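Local coordinates for RagB/SusD family nutrient uptake outer membrane protein (Bacteroides thetaiotaomicron, PDB 7KV2), which probably binds beta-glucan at the outer membrane of a gut bacterium, as a SusD-family surface glycan-binding protein that serves nutrient uptake, at residues 43-57 and 143-157. Residues are numbered along the deposited sequence; the frame is centred on the assembly and turned at random.
Sequences DEHIQEAVVAAYDPL and YEAQVIALRVFYYNW
Tyr154 OH is gripped by two backbone groups of 43-57: it donates to Ala53 O at 2.6 Å and takes a weak, bent bond from Leu57 N at 3.2 Å, both partners lying at the edge of its ring. Leu57 CD2 meets Phe153 CD1 at 3.5 Å, while Leu57 CD1 rests on Leu150 CD2. The other branch of Leu150 is set over the centre of the Tyr54 ring, a CH-pi contact with CD1 3.5 Å from the centroid. With CG anti to its carbonyl carbon (chi1 -74°), Tyr54 swings this ring across to helix 137-162, leaning partly back toward the start of helix 43-53, and its OH reaches an in-plane lone pair of Gln146 OE1 at 2.7 Å. Arg214 also binds that oxygen, and Val215 N bonds Tyr54 OH. A phenylalanine in place of Tyr54 would keep the face for Leu150 but would probably leave Gln146 OE1 and Val215 N each short of a partner. At the N-terminal end of the contact, Tyr143 fits as a knob among Asp43, Ile46, Gln47 and Val50, its OH giving a 2.7 Å bond to Asp43 OD1. Three tyrosine hydroxyls, two donating to carbonyl oxygens and one to a carboxylate, thus fix the side-by-side setting of helical segments 23° apart, within a buried, otherwise largely apolar interface of the TPR-related SusD fold.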
ATOM      1  N   ASP A  43       6.499   5.483  32.064  1.00 49.05           N
ATOM      2  CA  ASP A  43       5.732   6.101  30.957  1.00 47.77           C
ATOM      3  C   ASP A  43       6.686   6.562  29.852  1.00 48.88           C
ATOM      4  O   ASP A  43       6.341   6.405  28.651  1.00 39.10           O
ATOM      5  CB  ASP A  43       4.891   7.268  31.480  1.00 46.64           C
ATOM      6  CG  ASP A  43       4.221   8.051  30.368  1.00 43.28           C
ATOM      7  OD1 ASP A  43       3.101   7.657  29.971  1.00 42.03           O
ATOM      8  OD2 ASP A  43       4.857   9.006  29.872  1.00 40.97           O
ATOM      9  N   GLU A  44       7.830   7.130  30.230  1.00 41.30           N
ATOM     10  CA  GLU A  44       8.788   7.726  29.273  1.00 47.20           C
ATOM     11  C   GLU A  44       9.306   6.621  28.349  1.00 48.05           C
ATOM     12  O   GLU A  44       9.473   6.872  27.132  1.00 47.06           O
ATOM     13  CB  GLU A  44       9.934   8.385  30.030  1.00 50.12           C
ATOM     14  CG  GLU A  44      10.930   9.104  29.144  1.00 54.60           C
ATOM     15  CD  GLU A  44      12.327   9.185  29.746  1.00 59.69           C
ATOM     16  OE1 GLU A  44      12.524   8.669  30.867  1.00 57.63           O
ATOM     17  OE2 GLU A  44      13.222   9.745  29.094  1.00 60.01           O
ATOM     18  N   HIS A  45       9.593   5.452  28.914  1.00 45.86           N
ATOM     19  CA  HIS A  45      10.245   4.336  28.185  1.00 46.21           C
ATOM     20  C   HIS A  45       9.188   3.594  27.358  1.00 40.50           C
ATOM     21  O   HIS A  45       9.542   3.100  26.258  1.00 36.77           O
ATOM     22  CB  HIS A  45      11.054   3.469  29.166  1.00 54.49           C
ATOM     23  CG  HIS A  45      12.339   4.107  29.616  1.00 63.82           C
ATOM     24  ND1 HIS A  45      13.001   5.080  28.860  1.00 65.76           N
ATOM     25  CD2 HIS A  45      13.100   3.910  30.717  1.00 61.05           C
ATOM     26  CE1 HIS A  45      14.097   5.455  29.488  1.00 66.46           C
ATOM     27  NE2 HIS A  45      14.179   4.751  30.627  1.00 63.35           N
ATOM     28  N   ILE A  46       7.957   3.508  27.867  1.00 37.77           N
ATOM     29  CA  ILE A  46       6.814   2.888  27.140  1.00 39.76           C
ATOM     30  C   ILE A  46       6.496   3.734  25.888  1.00 40.87           C
ATOM     31  O   ILE A  46       6.254   3.127  24.827  1.00 34.81           O
ATOM     32  CB  ILE A  46       5.625   2.667  28.080  1.00 40.33           C
ATOM     33  CG1 ILE A  46       5.952   1.525  29.056  1.00 41.69           C
ATOM     34  CG2 ILE A  46       4.353   2.413  27.286  1.00 41.03           C
ATOM     35  CD1 ILE A  46       4.930   1.295  30.148  1.00 43.17           C
ATOM     36  N   GLN A  47       6.569   5.072  25.975  1.00 41.73           N
ATOM     37  CA  GLN A  47       6.485   5.979  24.789  1.00 38.27           C
ATOM     38  C   GLN A  47       7.541   5.585  23.754  1.00 37.74           C
ATOM     39  O   GLN A  47       7.214   5.585  22.555  1.00 32.35           O
ATOM     40  CB  GLN A  47       6.625   7.450  25.196  1.00 39.69           C
ATOM     41  CG  GLN A  47       5.397   7.960  25.934  1.00 40.42           C
ATOM     42  CD  GLN A  47       5.386   9.456  26.098  1.00 42.64           C
ATOM     43  OE1 GLN A  47       5.070  10.186  25.172  1.00 47.98           O
ATOM     44  NE2 GLN A  47       5.715   9.918  27.293  1.00 39.64           N
ATOM     45  N   GLU A  48       8.762   5.254  24.175  1.00 34.09           N
ATOM     46  CA  GLU A  48       9.822   4.833  23.228  1.00 35.57           C
ATOM     47  C   GLU A  48       9.429   3.507  22.561  1.00 33.65           C
ATOM     48  O   GLU A  48       9.697   3.353  21.343  1.00 29.65           O
ATOM     49  CB  GLU A  48      11.169   4.719  23.933  1.00 39.10           C
ATOM     50  CG  GLU A  48      11.704   6.052  24.411  1.00 42.16           C
ATOM     51  CD  GLU A  48      12.943   5.882  25.270  1.00 47.40           C
ATOM     52  OE1 GLU A  48      13.378   4.716  25.436  1.00 45.49           O
ATOM     53  OE2 GLU A  48      13.441   6.894  25.791  1.00 50.47           O
ATOM     54  N   ALA A  49       8.834   2.587  23.311  1.00 32.25           N
ATOM     55  CA  ALA A  49       8.283   1.303  22.802  1.00 31.50           C
ATOM     56  C   ALA A  49       7.128   1.542  21.810  1.00 31.03           C
ATOM     57  O   ALA A  49       7.006   0.774  20.823  1.00 30.45           O
ATOM     58  CB  ALA A  49       7.795   0.448  23.941  1.00 31.00           C
ATOM     59  N   VAL A  50       6.248   2.499  22.087  1.00 28.26           N
ATOM     60  CA  VAL A  50       5.123   2.824  21.165  1.00 27.66           C
ATOM     61  C   VAL A  50       5.736   3.315  19.840  1.00 27.62           C
ATOM     62  O   VAL A  50       5.366   2.783  18.790  1.00 29.04           O
ATOM     63  CB  VAL A  50       4.120   3.816  21.780  1.00 26.77           C
ATOM     64  CG1 VAL A  50       3.047   4.224  20.774  1.00 25.52           C
ATOM     65  CG2 VAL A  50       3.459   3.231  23.027  1.00 27.85           C
ATOM     66  N   VAL A  51       6.691   4.241  19.888  1.00 28.47           N
ATOM     67  CA  VAL A  51       7.404   4.722  18.673  1.00 29.08           C
ATOM     68  C   VAL A  51       8.011   3.514  17.957  1.00 31.24           C
ATOM     69  O   VAL A  51       7.781   3.370  16.737  1.00 28.80           O
ATOM     70  CB  VAL A  51       8.446   5.801  19.009  1.00 29.04           C
ATOM     71  CG1 VAL A  51       9.288   6.165  17.796  1.00 32.34           C
ATOM     72  CG2 VAL A  51       7.783   7.041  19.598  1.00 30.32           C
ATOM     73  N   ALA A  52       8.701   2.624  18.673  1.00 28.32           N
ATOM     74  CA  ALA A  52       9.326   1.438  18.049  1.00 27.42           C
ATOM     75  C   ALA A  52       8.275   0.578  17.325  1.00 23.52           C
ATOM     76  O   ALA A  52       8.633  -0.023  16.299  1.00 24.52           O
ATOM     77  CB  ALA A  52      10.080   0.628  19.066  1.00 30.29           C
ATOM     78  N   ALA A  53       7.040   0.487  17.816  1.00 23.97           N
ATOM     79  CA  ALA A  53       5.983  -0.375  17.232  1.00 24.32           C
ATOM     80  C   ALA A  53       5.595   0.104  15.818  1.00 22.77           C
ATOM     81  O   ALA A  53       4.987  -0.703  15.085  1.00 23.95           O
ATOM     82  CB  ALA A  53       4.764  -0.421  18.092  1.00 24.62           C
ATOM     83  N   TYR A  54       5.836   1.382  15.508  1.00 22.79           N
ATOM     84  CA  TYR A  54       5.579   1.972  14.164  1.00 22.37           C
ATOM     85  C   TYR A  54       6.693   1.623  13.169  1.00 21.73           C
ATOM     86  O   TYR A  54       6.465   1.764  11.941  1.00 20.67           O
ATOM     87  CB  TYR A  54       5.462   3.502  14.248  1.00 22.11           C
ATOM     88  CG  TYR A  54       4.189   4.054  14.841  1.00 20.64           C
ATOM     89  CD1 TYR A  54       4.049   4.233  16.210  1.00 21.36           C
ATOM     90  CD2 TYR A  54       3.121   4.420  14.042  1.00 19.84           C
ATOM     91  CE1 TYR A  54       2.880   4.750  16.753  1.00 20.08           C
ATOM     92  CE2 TYR A  54       1.948   4.968  14.567  1.00 20.52           C
ATOM     93  CZ  TYR A  54       1.824   5.143  15.934  1.00 20.55           C
ATOM     94  OH  TYR A  54       0.671   5.659  16.464  1.00 21.16           O
ATOM     95  N   ASP A  55       7.892   1.235  13.611  1.00 20.51           N
ATOM     96  CA  ASP A  55       9.054   1.205  12.686  1.00 24.67           C
ATOM     97  C   ASP A  55       8.836   0.198  11.566  1.00 21.65           C
ATOM     98  O   ASP A  55       9.209   0.469  10.428  1.00 21.92           O
ATOM     99  CB  ASP A  55      10.366   0.946  13.425  1.00 29.09           C
ATOM    100  CG  ASP A  55      10.990   2.220  13.938  1.00 33.68           C
ATOM    101  OD1 ASP A  55      11.107   3.184  13.154  1.00 30.49           O
ATOM    102  OD2 ASP A  55      11.342   2.248  15.136  1.00 37.90           O
ATOM    103  N   PRO A  56       8.311  -1.021  11.828  1.00 20.72           N
ATOM    104  CA  PRO A  56       8.163  -2.022  10.761  1.00 20.62           C
ATOM    105  C   PRO A  56       7.234  -1.583   9.607  1.00 19.98           C
ATOM    106  O   PRO A  56       7.330  -2.133   8.532  1.00 20.82           O
ATOM    107  CB  PRO A  56       7.653  -3.247  11.532  1.00 21.87           C
ATOM    108  CG  PRO A  56       8.278  -3.056  12.897  1.00 22.36           C
ATOM    109  CD  PRO A  56       8.025  -1.585  13.168  1.00 21.86           C
ATOM    110  N   LEU A  57       6.382  -0.577   9.832  1.00 18.80           N
ATOM    111  CA  LEU A  57       5.621   0.066   8.718  1.00 18.51           C
ATOM    112  C   LEU A  57       6.563   0.413   7.563  1.00 18.14           C
ATOM    113  O   LEU A  57       6.126   0.221   6.387  1.00 18.77           O
ATOM    114  CB  LEU A  57       4.892   1.339   9.181  1.00 19.13           C
ATOM    115  CG  LEU A  57       3.717   1.122  10.118  1.00 20.48           C
ATOM    116  CD1 LEU A  57       3.213   2.461  10.608  1.00 21.06           C
ATOM    117  CD2 LEU A  57       2.594   0.308   9.482  1.00 19.40           C
ATOM    118  N   TYR A 143      -1.928   4.771  24.322  1.00 32.48           N
ATOM    119  CA  TYR A 143      -0.834   3.844  23.929  1.00 30.98           C
ATOM    120  C   TYR A 143      -1.446   2.558  23.377  1.00 32.52           C
ATOM    121  O   TYR A 143      -0.954   2.010  22.372  1.00 33.86           O
ATOM    122  CB  TYR A 143       0.107   3.547  25.100  1.00 34.60           C
ATOM    123  CG  TYR A 143       0.759   4.757  25.722  1.00 34.53           C
ATOM    124  CD1 TYR A 143       0.945   5.931  24.998  1.00 33.83           C
ATOM    125  CD2 TYR A 143       1.205   4.745  27.038  1.00 34.83           C
ATOM    126  CE1 TYR A 143       1.522   7.057  25.561  1.00 34.47           C
ATOM    127  CE2 TYR A 143       1.809   5.858  27.607  1.00 33.62           C
ATOM    128  CZ  TYR A 143       1.940   7.027  26.881  1.00 34.50           C
ATOM    129  OH  TYR A 143       2.537   8.144  27.390  1.00 35.04           O
ATOM    130  N   GLU A 144      -2.460   2.055  24.072  1.00 30.18           N
ATOM    131  CA  GLU A 144      -3.216   0.840  23.710  1.00 30.90           C
ATOM    132  C   GLU A 144      -3.894   1.051  22.354  1.00 29.54           C
ATOM    133  O   GLU A 144      -3.849   0.140  21.517  1.00 28.11           O
ATOM    134  CB  GLU A 144      -4.331   0.567  24.724  1.00 34.64           C
ATOM    135  CG  GLU A 144      -3.846  -0.076  26.020  1.00 39.53           C
ATOM    136  CD  GLU A 144      -4.937  -0.365  27.060  1.00 44.33           C
ATOM    137  OE1 GLU A 144      -6.076   0.165  26.919  1.00 46.61           O
ATOM    138  OE2 GLU A 144      -4.648  -1.125  28.005  1.00 45.50           O
ATOM    139  N   ALA A 145      -4.572   2.173  22.167  1.00 26.20           N
ATOM    140  CA  ALA A 145      -5.261   2.480  20.886  1.00 25.80           C
ATOM    141  C   ALA A 145      -4.241   2.411  19.738  1.00 25.10           C
ATOM    142  O   ALA A 145      -4.559   1.792  18.724  1.00 26.73           O
ATOM    143  CB  ALA A 145      -5.953   3.810  20.952  1.00 25.82           C
ATOM    144  N   GLN A 146      -3.051   2.978  19.890  1.00 24.25           N
ATOM    145  CA  GLN A 146      -2.053   3.004  18.780  1.00 25.01           C
ATOM    146  C   GLN A 146      -1.559   1.591  18.475  1.00 27.24           C
ATOM    147  O   GLN A 146      -1.565   1.165  17.277  1.00 24.94           O
ATOM    148  CB  GLN A 146      -0.872   3.911  19.107  1.00 24.77           C
ATOM    149  CG  GLN A 146      -1.261   5.376  19.333  1.00 22.68           C
ATOM    150  CD  GLN A 146      -0.056   6.164  19.783  1.00 25.96           C
ATOM    151  OE1 GLN A 146       0.871   6.402  19.005  1.00 21.26           O
ATOM    152  NE2 GLN A 146      -0.026   6.541  21.063  1.00 26.38           N
ATOM    153  N   VAL A 147      -1.117   0.851  19.496  1.00 25.34           N
ATOM    154  CA  VAL A 147      -0.482  -0.464  19.225  1.00 24.65           C
ATOM    155  C   VAL A 147      -1.533  -1.513  18.876  1.00 23.24           C
ATOM    156  O   VAL A 147      -1.173  -2.358  18.099  1.00 24.01           O
ATOM    157  CB  VAL A 147       0.487  -0.918  20.338  1.00 28.72           C
ATOM    158  CG1 VAL A 147       1.554   0.141  20.580  1.00 29.26           C
ATOM    159  CG2 VAL A 147      -0.236  -1.295  21.630  1.00 28.59           C
ATOM    160  N   ILE A 148      -2.780  -1.475  19.358  1.00 23.86           N
ATOM    161  CA  ILE A 148      -3.776  -2.482  18.900  1.00 25.71           C
ATOM    162  C   ILE A 148      -4.132  -2.196  17.425  1.00 26.27           C
ATOM    163  O   ILE A 148      -4.285  -3.127  16.626  1.00 23.69           O
ATOM    164  CB  ILE A 148      -5.017  -2.508  19.806  1.00 27.76           C
ATOM    165  CG1 ILE A 148      -4.674  -2.894  21.252  1.00 31.74           C
ATOM    166  CG2 ILE A 148      -6.048  -3.442  19.201  1.00 28.34           C
ATOM    167  CD1 ILE A 148      -5.853  -2.698  22.212  1.00 36.52           C
ATOM    168  N   ALA A 149      -4.237  -0.929  17.046  1.00 24.78           N
ATOM    169  CA  ALA A 149      -4.563  -0.550  15.659  1.00 22.92           C
ATOM    170  C   ALA A 149      -3.397  -0.938  14.754  1.00 21.46           C
ATOM    171  O   ALA A 149      -3.662  -1.530  13.699  1.00 20.90           O
ATOM    172  CB  ALA A 149      -4.863   0.933  15.570  1.00 24.59           C
ATOM    173  N   LEU A 150      -2.158  -0.639  15.147  1.00 22.15           N
ATOM    174  CA  LEU A 150      -0.955  -1.088  14.392  1.00 20.94           C
ATOM    175  C   LEU A 150      -0.957  -2.605  14.296  1.00 23.87           C
ATOM    176  O   LEU A 150      -0.586  -3.152  13.247  1.00 20.56           O
ATOM    177  CB  LEU A 150       0.323  -0.578  15.041  1.00 21.07           C
ATOM    178  CG  LEU A 150       0.620   0.914  14.845  1.00 22.42           C
ATOM    179  CD1 LEU A 150       1.776   1.315  15.748  1.00 22.94           C
ATOM    180  CD2 LEU A 150       0.967   1.246  13.389  1.00 22.41           C
ATOM    181  N   ARG A 151      -1.362  -3.295  15.363  1.00 22.75           N
ATOM    182  CA  ARG A 151      -1.288  -4.769  15.327  1.00 21.77           C
ATOM    183  C   ARG A 151      -2.228  -5.302  14.247  1.00 20.11           C
ATOM    184  O   ARG A 151      -1.823  -6.205  13.545  1.00 21.60           O
ATOM    185  CB  ARG A 151      -1.636  -5.370  16.692  1.00 25.07           C
ATOM    186  CG  ARG A 151      -1.384  -6.864  16.760  1.00 25.70           C
ATOM    187  CD  ARG A 151      -1.326  -7.352  18.218  1.00 28.95           C
ATOM    188  NE  ARG A 151      -2.624  -7.200  18.851  1.00 31.61           N
ATOM    189  CZ  ARG A 151      -2.837  -7.165  20.177  1.00 35.72           C
ATOM    190  NH1 ARG A 151      -1.832  -7.256  21.026  1.00 34.99           N
ATOM    191  NH2 ARG A 151      -4.057  -7.016  20.639  1.00 38.81           N
ATOM    192  N   VAL A 152      -3.432  -4.757  14.119  1.00 21.21           N
ATOM    193  CA  VAL A 152      -4.424  -5.150  13.080  1.00 21.60           C
ATOM    194  C   VAL A 152      -3.840  -4.794  11.705  1.00 21.15           C
ATOM    195  O   VAL A 152      -4.008  -5.607  10.767  1.00 23.87           O
ATOM    196  CB  VAL A 152      -5.796  -4.508  13.330  1.00 23.22           C
ATOM    197  CG1 VAL A 152      -6.790  -4.847  12.224  1.00 24.82           C
ATOM    198  CG2 VAL A 152      -6.379  -4.935  14.684  1.00 25.28           C
ATOM    199  N   PHE A 153      -3.167  -3.647  11.612  1.00 19.57           N
ATOM    200  CA  PHE A 153      -2.537  -3.162  10.336  1.00 20.23           C
ATOM    201  C   PHE A 153      -1.482  -4.199   9.885  1.00 21.24           C
ATOM    202  O   PHE A 153      -1.484  -4.663   8.731  1.00 22.70           O
ATOM    203  CB  PHE A 153      -1.990  -1.737  10.503  1.00 19.20           C
ATOM    204  CG  PHE A 153      -1.586  -1.088   9.192  1.00 19.50           C
ATOM    205  CD1 PHE A 153      -0.385  -1.385   8.579  1.00 17.94           C
ATOM    206  CD2 PHE A 153      -2.508  -0.323   8.479  1.00 22.46           C
ATOM    207  CE1 PHE A 153      -0.051  -0.837   7.346  1.00 18.88           C
ATOM    208  CE2 PHE A 153      -2.188   0.195   7.237  1.00 21.35           C
ATOM    209  CZ  PHE A 153      -0.950  -0.052   6.682  1.00 20.50           C
ATOM    210  N   TYR A 154      -0.665  -4.702  10.801  1.00 21.01           N
ATOM    211  CA  TYR A 154       0.377  -5.690  10.454  1.00 20.88           C
ATOM    212  C   TYR A 154      -0.267  -7.056  10.136  1.00 23.03           C
ATOM    213  O   TYR A 154       0.211  -7.744   9.193  1.00 22.21           O
ATOM    214  CB  TYR A 154       1.408  -5.756  11.576  1.00 20.81           C
ATOM    215  CG  TYR A 154       2.220  -4.518  11.820  1.00 21.53           C
ATOM    216  CD1 TYR A 154       3.032  -3.992  10.815  1.00 19.45           C
ATOM    217  CD2 TYR A 154       2.289  -3.938  13.073  1.00 19.69           C
ATOM    218  CE1 TYR A 154       3.860  -2.914  11.057  1.00 20.59           C
ATOM    219  CE2 TYR A 154       3.083  -2.831  13.312  1.00 18.99           C
ATOM    220  CZ  TYR A 154       3.871  -2.307  12.299  1.00 19.71           C
ATOM    221  OH  TYR A 154       4.710  -1.242  12.509  1.00 20.03           O
ATOM    222  N   TYR A 155      -1.290  -7.478  10.907  1.00 23.61           N
ATOM    223  CA  TYR A 155      -2.011  -8.754  10.640  1.00 24.49           C
ATOM    224  C   TYR A 155      -2.722  -8.687   9.282  1.00 24.07           C
ATOM    225  O   TYR A 155      -2.778  -9.683   8.600  1.00 23.69           O
ATOM    226  CB  TYR A 155      -3.022  -9.096  11.738  1.00 25.46           C
ATOM    227  CG  TYR A 155      -2.385  -9.867  12.861  1.00 27.12           C
ATOM    228  CD1 TYR A 155      -1.786 -11.080  12.599  1.00 28.68           C
ATOM    229  CD2 TYR A 155      -2.384  -9.415  14.168  1.00 30.32           C
ATOM    230  CE1 TYR A 155      -1.166 -11.823  13.589  1.00 31.55           C
ATOM    231  CE2 TYR A 155      -1.778 -10.159  15.175  1.00 28.83           C
ATOM    232  CZ  TYR A 155      -1.153 -11.355  14.887  1.00 28.97           C
ATOM    233  OH  TYR A 155      -0.540 -12.113  15.855  1.00 30.26           O
ATOM    234  N   ASN A 156      -3.170  -7.503   8.870  1.00 21.73           N
ATOM    235  CA  ASN A 156      -3.837  -7.300   7.579  1.00 20.87           C
ATOM    236  C   ASN A 156      -2.845  -7.630   6.457  1.00 19.36           C
ATOM    237  O   ASN A 156      -3.267  -8.214   5.447  1.00 18.97           O
ATOM    238  CB  ASN A 156      -4.403  -5.875   7.497  1.00 22.75           C
ATOM    239  CG  ASN A 156      -5.166  -5.676   6.224  1.00 24.92           C
ATOM    240  OD1 ASN A 156      -6.083  -6.456   5.925  1.00 22.11           O
ATOM    241  ND2 ASN A 156      -4.783  -4.637   5.470  1.00 24.24           N
ATOM    242  N   TRP A 157      -1.558  -7.318   6.615  1.00 18.98           N
ATOM    243  CA  TRP A 157      -0.568  -7.624   5.557  1.00 18.95           C
ATOM    244  C   TRP A 157      -0.561  -9.163   5.374  1.00 22.75           C
ATOM    245  O   TRP A 157      -0.620  -9.656   4.252  1.00 21.99           O
ATOM    246  CB  TRP A 157       0.813  -7.132   5.967  1.00 21.12           C
ATOM    247  CG  TRP A 157       1.082  -5.654   5.838  1.00 19.27           C
ATOM    248  CD1 TRP A 157       0.322  -4.703   5.231  1.00 23.71           C
ATOM    249  CD2 TRP A 157       2.275  -4.990   6.287  1.00 19.82           C
ATOM    250  NE1 TRP A 157       0.958  -3.489   5.282  1.00 21.76           N
ATOM    251  CE2 TRP A 157       2.161  -3.634   5.905  1.00 20.57           C
ATOM    252  CE3 TRP A 157       3.430  -5.406   6.952  1.00 22.40           C
ATOM    253  CZ2 TRP A 157       3.133  -2.690   6.212  1.00 21.32           C
ATOM    254  CZ3 TRP A 157       4.430  -4.477   7.202  1.00 24.21           C
ATOM    255  CH2 TRP A 157       4.281  -3.135   6.816  1.00 22.58           C
TER